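Local coordinates for RTX toxin RtxA (Vibrio vulnificus MO6-24/O, PDB 6IMP), which is a MARTX toxin whose alpha/beta hydrolase effector domain, the part in this structure, probably acts as a hydrolase and contributes to virulence, at residues 172-177 / 186-191; 190-195 / 245-250. All coordinates share one frame; numbering follows the deposited sequence.

Contact 1: 172-177 / 186-191; sequences IIIHGY and DLARYA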
ATOM      1  N   ILE A 172       6.465  -9.965  10.348  1.00 98.92           N
ATOM      2  CA  ILE A 172       5.866  -9.194   9.250  1.00 97.03           C
ATOM      3  C   ILE A 172       6.282  -7.736   9.310  1.00 93.64           C
ATOM      4  O   ILE A 172       6.431  -7.168  10.393  1.00 93.28           O
ATOM      5  CB  ILE A 172       4.321  -9.263   9.268  1.00103.66           C
ATOM      6  CG1 ILE A 172       3.848 -10.716   9.161  1.00105.84           C
ATOM      7  CG2 ILE A 172       3.729  -8.443   8.118  1.00102.20           C
ATOM      8  CD1 ILE A 172       2.384 -10.915   9.492  1.00106.82           C
ATOM      9  N   ILE A 173       6.455  -7.132   8.138  1.00 89.99           N
ATOM     10  CA  ILE A 173       6.428  -5.669   8.020  1.00 94.05           C
ATOM     11  C   ILE A 173       5.433  -5.202   6.963  1.00 88.14           C
ATOM     12  O   ILE A 173       5.022  -5.963   6.063  1.00 75.14           O
ATOM     13  CB  ILE A 173       7.818  -5.062   7.718  1.00 95.08           C
ATOM     14  CG1 ILE A 173       8.475  -5.778   6.528  1.00101.87           C
ATOM     15  CG2 ILE A 173       8.684  -5.125   8.963  1.00 92.12           C
ATOM     16  CD1 ILE A 173       9.668  -5.053   5.946  1.00106.87           C
ATOM     17  N   ILE A 174       5.045  -3.942   7.092  1.00 76.31           N
ATOM     18  CA  ILE A 174       4.053  -3.362   6.213  1.00 77.85           C
ATOM     19  C   ILE A 174       4.765  -2.341   5.362  1.00 68.42           C
ATOM     20  O   ILE A 174       5.242  -1.323   5.855  1.00 75.79           O
ATOM     21  CB  ILE A 174       2.859  -2.754   6.989  1.00 79.31           C
ATOM     22  CG1 ILE A 174       2.259  -3.813   7.929  1.00 84.64           C
ATOM     23  CG2 ILE A 174       1.778  -2.301   6.021  1.00 76.36           C
ATOM     24  CD1 ILE A 174       1.265  -3.283   8.944  1.00 84.34           C
ATOM     25  N   HIS A 175       4.928  -2.688   4.096  1.00 67.84           N
ATOM     26  CA  HIS A 175       5.492  -1.794   3.106  1.00 68.35           C
ATOM     27  C   HIS A 175       4.334  -1.055   2.479  1.00 61.32           C
ATOM     28  O   HIS A 175       3.613  -1.601   1.643  1.00 67.43           O
ATOM     29  CB  HIS A 175       6.261  -2.585   2.041  1.00 69.71           C
ATOM     30  CG  HIS A 175       7.037  -1.729   1.084  1.00 70.22           C
ATOM     31  ND1 HIS A 175       8.135  -2.194   0.395  1.00 65.68           N
ATOM     32  CD2 HIS A 175       6.879  -0.438   0.708  1.00 74.93           C
ATOM     33  CE1 HIS A 175       8.619  -1.231  -0.363  1.00 68.03           C
ATOM     34  NE2 HIS A 175       7.874  -0.156  -0.195  1.00 77.60           N
ATOM     35  N   GLY A 176       4.132   0.175   2.918  1.00 57.49           N
ATOM     36  CA  GLY A 176       3.065   1.023   2.383  1.00 60.74           C
ATOM     37  C   GLY A 176       3.621   2.055   1.427  1.00 57.33           C
ATOM     38  O   GLY A 176       4.193   3.061   1.859  1.00 61.18           O
ATOM     39  N   TYR A 177       3.490   1.790   0.131  1.00 51.71           N
ATOM     40  CA  TYR A 177       3.947   2.727  -0.897  1.00 56.46           C
ATOM     41  C   TYR A 177       2.802   3.723  -1.017  1.00 57.69           C
ATOM     42  O   TYR A 177       1.636   3.343  -0.937  1.00 66.48           O
ATOM     43  CB  TYR A 177       4.404   1.961  -2.154  1.00 61.59           C
ATOM     44  CG  TYR A 177       4.635   2.806  -3.409  1.00 58.43           C
ATOM     45  CD1 TYR A 177       5.614   3.804  -3.446  1.00 57.09           C
ATOM     46  CD2 TYR A 177       3.953   2.533  -4.578  1.00 54.76           C
ATOM     47  CE1 TYR A 177       5.816   4.566  -4.581  1.00 53.00           C
ATOM     48  CE2 TYR A 177       4.165   3.280  -5.720  1.00 56.06           C
ATOM     49  CZ  TYR A 177       5.096   4.295  -5.711  1.00 56.20           C
ATOM     50  OH  TYR A 177       5.309   5.023  -6.853  1.00 58.95           O
ATOM     51  N   ASP A 186      -3.133   2.636   8.924  1.00 71.77           N
ATOM     52  CA  ASP A 186      -4.355   2.122   9.567  1.00 77.07           C
ATOM     53  C   ASP A 186      -4.240   0.627   9.914  1.00 69.22           C
ATOM     54  O   ASP A 186      -4.642   0.207  11.005  1.00 65.96           O
ATOM     55  CB  ASP A 186      -5.610   2.383   8.721  1.00 82.31           C
ATOM     56  CG  ASP A 186      -6.904   2.378   9.560  1.00 93.05           C
ATOM     57  OD1 ASP A 186      -6.994   1.631  10.563  1.00105.50           O
ATOM     58  OD2 ASP A 186      -7.834   3.137   9.218  1.00 93.57           O
ATOM     59  N   LEU A 187      -3.675  -0.166   9.013  1.00 72.02           N
ATOM     60  CA  LEU A 187      -3.444  -1.573   9.318  1.00 75.45           C
ATOM     61  C   LEU A 187      -2.559  -1.682  10.555  1.00 80.71           C
ATOM     62  O   LEU A 187      -2.907  -2.353  11.524  1.00 81.00           O
ATOM     63  CB  LEU A 187      -2.800  -2.308   8.145  1.00 72.80           C
ATOM     64  CG  LEU A 187      -2.716  -3.833   8.313  1.00 78.23           C
ATOM     65  CD1 LEU A 187      -4.095  -4.458   8.422  1.00 85.06           C
ATOM     66  CD2 LEU A 187      -1.969  -4.461   7.152  1.00 82.01           C
ATOM     67  N   ALA A 188      -1.441  -0.969  10.546  1.00 85.86           N
ATOM     68  CA  ALA A 188      -0.500  -1.045  11.656  1.00 87.05           C
ATOM     69  C   ALA A 188      -1.238  -0.824  12.978  1.00 81.96           C
ATOM     70  O   ALA A 188      -1.032  -1.559  13.939  1.00 72.21           O
ATOM     71  CB  ALA A 188       0.621  -0.029  11.483  1.00 86.01           C
ATOM     72  N   ARG A 189      -2.139   0.159  12.989  1.00 79.48           N
ATOM     73  CA  ARG A 189      -2.938   0.481  14.172  1.00 86.30           C
ATOM     74  C   ARG A 189      -3.792  -0.711  14.570  1.00 89.48           C
ATOM     75  O   ARG A 189      -3.607  -1.291  15.648  1.00 93.30           O
ATOM     76  CB  ARG A 189      -3.833   1.701  13.907  1.00 80.15           C
ATOM     77  CG  ARG A 189      -4.789   2.044  15.038  1.00 74.04           C
ATOM     78  CD  ARG A 189      -5.272   3.481  14.930  1.00 72.17           C
ATOM     79  NE  ARG A 189      -6.240   3.672  13.843  1.00 72.62           N
ATOM     80  CZ  ARG A 189      -6.565   4.852  13.307  1.00 67.75           C
ATOM     81  NH1 ARG A 189      -5.988   5.976  13.720  1.00 67.32           N
ATOM     82  NH2 ARG A 189      -7.451   4.908  12.323  1.00 69.79           N
ATOM     83  N   TYR A 190      -4.680  -1.108  13.666  1.00 76.27           N
ATOM     84  CA  TYR A 190      -5.570  -2.227  13.915  1.00 79.87           C
ATOM     85  C   TYR A 190      -4.837  -3.475  14.454  1.00 83.19           C
ATOM     86  O   TYR A 190      -5.359  -4.153  15.331  1.00 88.20           O
ATOM     87  CB  TYR A 190      -6.381  -2.558  12.653  1.00 76.93           C
ATOM     88  CG  TYR A 190      -6.912  -3.970  12.599  1.00 70.25           C
ATOM     89  CD1 TYR A 190      -6.147  -4.984  12.067  1.00 78.69           C
ATOM     90  CD2 TYR A 190      -8.172  -4.284  13.075  1.00 74.99           C
ATOM     91  CE1 TYR A 190      -6.618  -6.286  12.002  1.00 92.54           C
ATOM     92  CE2 TYR A 190      -8.652  -5.587  13.029  1.00 80.36           C
ATOM     93  CZ  TYR A 190      -7.869  -6.584  12.485  1.00 85.62           C
ATOM     94  OH  TYR A 190      -8.316  -7.884  12.416  1.00 93.47           O
ATOM     95  N   ALA A 191      -3.634  -3.756  13.955  1.00 91.87           N
ATOM     96  CA  ALA A 191      -2.931  -5.003  14.316  1.00 93.46           C
ATOM     97  C   ALA A 191      -2.449  -4.997  15.760  1.00 94.14           C
ATOM     98  O   ALA A 191      -2.555  -6.006  16.461  1.00 85.15           O
ATOM     99  CB  ALA A 191      -1.764  -5.256  13.382  1.00 93.46           C
TER
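Ile174, on the strand 172-177, reaches Leu187 and Ala188 of the helix 180-192 with a single methyl group. Its CB leaves the strand toward the helix. At that carbon the two branches part: CG2 lies anti to the backbone N, while CG1 lies anti to the carbonyl carbon (chi1 -54°). CG2 makes no approach to the helix segment as close as that of the other branch, which runs on through CG1, extended at chi2 (168°), and delivers CD1 into the angle between two successive helix residues. There CD1 lies 3.9 Å from Leu187 CD2, with Leu187 CG only slightly farther off, so it touches one branch of the leucine and the carbon where that branch begins. It also sits 3.9 Å from the backbone N of Ala188. The CB of that alanine closes the other flank at 4.2 Å from Ile174 CD1. Leucine and isoleucine side chains cross at an angle, with CD2 the leucine's nearest atom to CD1; the leucine CG stands anti to its own backbone N (chi1 -171°). No hydrogen bond links the two segments; the contact is van der Waals packing, mostly between buried apolar groups.

The strand runs out in Gly176 and Tyr177, the first two residues of a GxSxG sequence that fits the nucleophile elbow of alpha/beta hydrolases, and the contact is one point where the helix after that turn folds back on the strand before it. Strand and helix belong to a beta-alpha-beta unit completed by strand 200-204, whose Leu201 also touches Ile174. Leu187 in turn reaches Leu103 of strand 101-105 and Phe158 of helix 147-164, which places the contact between the central sheet and two helices packed on it.

Contact 2: 190-195 / 245-250; sequences YAAQNG and GLPKET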
ATOM      1  N   TYR A 190      -4.680  -1.108  13.666  1.00 76.27           N
ATOM      2  CA  TYR A 190      -5.570  -2.227  13.915  1.00 79.87           C
ATOM      3  C   TYR A 190      -4.837  -3.475  14.454  1.00 83.19           C
ATOM      4  O   TYR A 190      -5.359  -4.153  15.331  1.00 88.20           O
ATOM      5  CB  TYR A 190      -6.381  -2.558  12.653  1.00 76.93           C
ATOM      6  CG  TYR A 190      -6.912  -3.970  12.599  1.00 70.25           C
ATOM      7  CD1 TYR A 190      -6.147  -4.984  12.067  1.00 78.69           C
ATOM      8  CD2 TYR A 190      -8.172  -4.284  13.075  1.00 74.99           C
ATOM      9  CE1 TYR A 190      -6.618  -6.286  12.002  1.00 92.54           C
ATOM     10  CE2 TYR A 190      -8.652  -5.587  13.029  1.00 80.36           C
ATOM     11  CZ  TYR A 190      -7.869  -6.584  12.485  1.00 85.62           C
ATOM     12  OH  TYR A 190      -8.316  -7.884  12.416  1.00 93.47           O
ATOM     13  N   ALA A 191      -3.634  -3.756  13.955  1.00 91.87           N
ATOM     14  CA  ALA A 191      -2.931  -5.003  14.316  1.00 93.46           C
ATOM     15  C   ALA A 191      -2.449  -4.997  15.760  1.00 94.14           C
ATOM     16  O   ALA A 191      -2.555  -6.006  16.461  1.00 85.15           O
ATOM     17  CB  ALA A 191      -1.764  -5.256  13.382  1.00 93.46           C
ATOM     18  N   ALA A 192      -1.919  -3.859  16.197  1.00 96.09           N
ATOM     19  CA  ALA A 192      -1.459  -3.700  17.579  1.00 99.19           C
ATOM     20  C   ALA A 192      -2.650  -3.532  18.508  1.00 99.94           C
ATOM     21  O   ALA A 192      -2.646  -4.001  19.651  1.00 98.73           O
ATOM     22  CB  ALA A 192      -0.531  -2.501  17.689  1.00100.72           C
ATOM     23  N   GLN A 193      -3.676  -2.871  17.989  1.00100.67           N
ATOM     24  CA  GLN A 193      -4.947  -2.681  18.690  1.00100.31           C
ATOM     25  C   GLN A 193      -5.791  -3.943  18.854  1.00 87.40           C
ATOM     26  O   GLN A 193      -6.787  -3.938  19.565  1.00 89.61           O
ATOM     27  CB  GLN A 193      -5.758  -1.614  17.962  1.00105.51           C
ATOM     28  CG  GLN A 193      -5.394  -0.226  18.434  1.00107.44           C
ATOM     29  CD  GLN A 193      -6.031   0.083  19.771  1.00105.97           C
ATOM     30  OE1 GLN A 193      -6.905  -0.657  20.240  1.00 86.06           O
ATOM     31  NE2 GLN A 193      -5.596   1.170  20.400  1.00109.14           N
ATOM     32  N   ASN A 194      -5.388  -5.010  18.183  1.00 85.82           N
ATOM     33  CA  ASN A 194      -6.086  -6.279  18.221  1.00 91.54           C
ATOM     34  C   ASN A 194      -5.090  -7.343  18.660  1.00 93.23           C
ATOM     35  O   ASN A 194      -5.241  -8.527  18.354  1.00 88.82           O
ATOM     36  CB  ASN A 194      -6.629  -6.582  16.818  1.00103.84           C
ATOM     37  CG  ASN A 194      -7.372  -7.897  16.736  1.00103.46           C
ATOM     38  OD1 ASN A 194      -7.314  -8.591  15.721  1.00109.03           O
ATOM     39  ND2 ASN A 194      -8.073  -8.248  17.801  1.00110.73           N
ATOM     40  N   GLY A 195      -4.054  -6.890  19.367  1.00107.79           N
ATOM     41  CA  GLY A 195      -2.962  -7.747  19.843  1.00107.55           C
ATOM     42  C   GLY A 195      -2.398  -8.712  18.819  1.00106.09           C
ATOM     43  O   GLY A 195      -2.076  -9.852  19.152  1.00110.84           O
ATOM     44  N   GLY A 245      -3.026   6.168  18.034  1.00 76.15           N
ATOM     45  CA  GLY A 245      -3.434   5.027  18.831  1.00 78.62           C
ATOM     46  C   GLY A 245      -2.578   3.844  18.484  1.00 89.12           C
ATOM     47  O   GLY A 245      -2.764   2.744  19.022  1.00 93.59           O
ATOM     48  N   LEU A 246      -1.649   4.062  17.556  1.00 96.95           N
ATOM     49  CA  LEU A 246      -0.512   3.184  17.426  1.00 93.66           C
ATOM     50  C   LEU A 246       0.389   3.422  18.630  1.00 97.44           C
ATOM     51  O   LEU A 246       0.650   4.582  18.981  1.00 91.03           O
ATOM     52  CB  LEU A 246       0.258   3.449  16.134  1.00 81.23           C
ATOM     53  CG  LEU A 246       1.298   2.370  15.827  1.00 82.87           C
ATOM     54  CD1 LEU A 246       0.640   1.036  15.494  1.00 87.67           C
ATOM     55  CD2 LEU A 246       2.198   2.819  14.688  1.00 88.60           C
ATOM     56  N   PRO A 247       0.823   2.330  19.301  1.00 97.14           N
ATOM     57  CA  PRO A 247       1.943   2.405  20.233  1.00 95.47           C
ATOM     58  C   PRO A 247       3.119   3.196  19.650  1.00103.99           C
ATOM     59  O   PRO A 247       3.688   2.798  18.630  1.00111.71           O
ATOM     60  CB  PRO A 247       2.328   0.923  20.444  1.00 93.71           C
ATOM     61  CG  PRO A 247       1.350   0.107  19.645  1.00 91.55           C
ATOM     62  CD  PRO A 247       0.193   1.002  19.346  1.00 91.54           C
ATOM     63  N   LYS A 248       3.482   4.298  20.304  1.00105.62           N
ATOM     64  CA  LYS A 248       4.417   5.274  19.726  1.00103.58           C
ATOM     65  C   LYS A 248       5.876   4.797  19.719  1.00106.66           C
ATOM     66  O   LYS A 248       6.748   5.456  19.153  1.00115.83           O
ATOM     67  CB  LYS A 248       4.291   6.611  20.448  1.00 97.89           C
ATOM     68  CG  LYS A 248       2.900   7.220  20.344  1.00 96.20           C
ATOM     69  CD  LYS A 248       2.910   8.721  20.598  1.00 98.11           C
ATOM     70  CE  LYS A 248       1.638   9.184  21.295  1.00109.35           C
ATOM     71  NZ  LYS A 248       1.314  10.611  21.007  1.00107.62           N
ATOM     72  N   GLU A 249       6.110   3.624  20.296  1.00108.36           N
ATOM     73  CA  GLU A 249       7.406   2.936  20.214  1.00111.43           C
ATOM     74  C   GLU A 249       7.476   1.964  19.032  1.00110.64           C
ATOM     75  O   GLU A 249       8.361   1.110  18.988  1.00108.37           O
ATOM     76  CB  GLU A 249       7.731   2.180  21.526  1.00119.67           C
ATOM     77  CG  GLU A 249       6.537   1.753  22.375  1.00128.62           C
ATOM     78  CD  GLU A 249       5.993   2.890  23.232  1.00140.89           C
ATOM     79  OE1 GLU A 249       6.737   3.385  24.109  1.00150.39           O
ATOM     80  OE2 GLU A 249       4.827   3.298  23.015  1.00125.15           O
ATOM     81  N   THR A 250       6.553   2.079  18.078  1.00114.60           N
ATOM     82  CA  THR A 250       6.535   1.146  16.952  1.00108.06           C
ATOM     83  C   THR A 250       7.443   1.647  15.827  1.00104.33           C
ATOM     84  O   THR A 250       7.355   2.817  15.435  1.00 98.58           O
ATOM     85  CB  THR A 250       5.117   0.901  16.400  1.00108.15           C
ATOM     86  OG1 THR A 250       4.198   0.709  17.482  1.00106.32           O
ATOM     87  CG2 THR A 250       5.105  -0.347  15.521  1.00107.19           C
TER
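A Schellman motif closes the helix 180-192, with Gly195 at positive phi as its C-prime residue, and beside this helix end passes the loop that leads from helix 239-243 into strand 252-256. Ala192 CB points toward the loop and rests against the ring of Pro247, 3.8 Å from Pro247 CG and almost as near to CD. On the same methyl, Leu246 CD1 approaches to 4.3 Å from Ala192 CB; the leucine leaves its backbone away from the helix, but chi1 (-169°) and chi2 (67°) together bring this methyl back nearer. Next along the chain, Gln193 bends at chi2 (-77°) and brings its amide to the start of the loop, where NE2 lies 3.5 Å from the carbonyl O of Gly245, too loose to count as a hydrogen bond. From Pro247 to Thr250 the loop makes a type I turn, and within the turn Lys248 makes a cation-pi contact with Tyr277. Across the two segments, then, small apolar surfaces do the joining: a methyl against a proline ring and a leucine tip, with a polar amide only nearby, at the solvent-exposed side chain of Gln193, and no directional bond to fix the spacing.

In the fold
Both contacts use the helix 180-192, and the two segments taken from it overlap at Tyr190 and Ala191. Contact 1 is a core contact, with all its touching residues buried, and presses the helix onto the strand from which it follows in the chain. Contact 2 lies at the surface and joins the helix's end to a loop some fifty residues further on. Their centres are about 10 Å apart, and Leu246 bridges them, its CD1 lying 3.5 Å from the carbonyl O of Ala188. Neither is held by a cross-segment hydrogen bond, yet contact 1 joins aliphatic side chains, with one methyl also against a backbone N, whereas contact 2 adds an exposed amide beside a carbonyl.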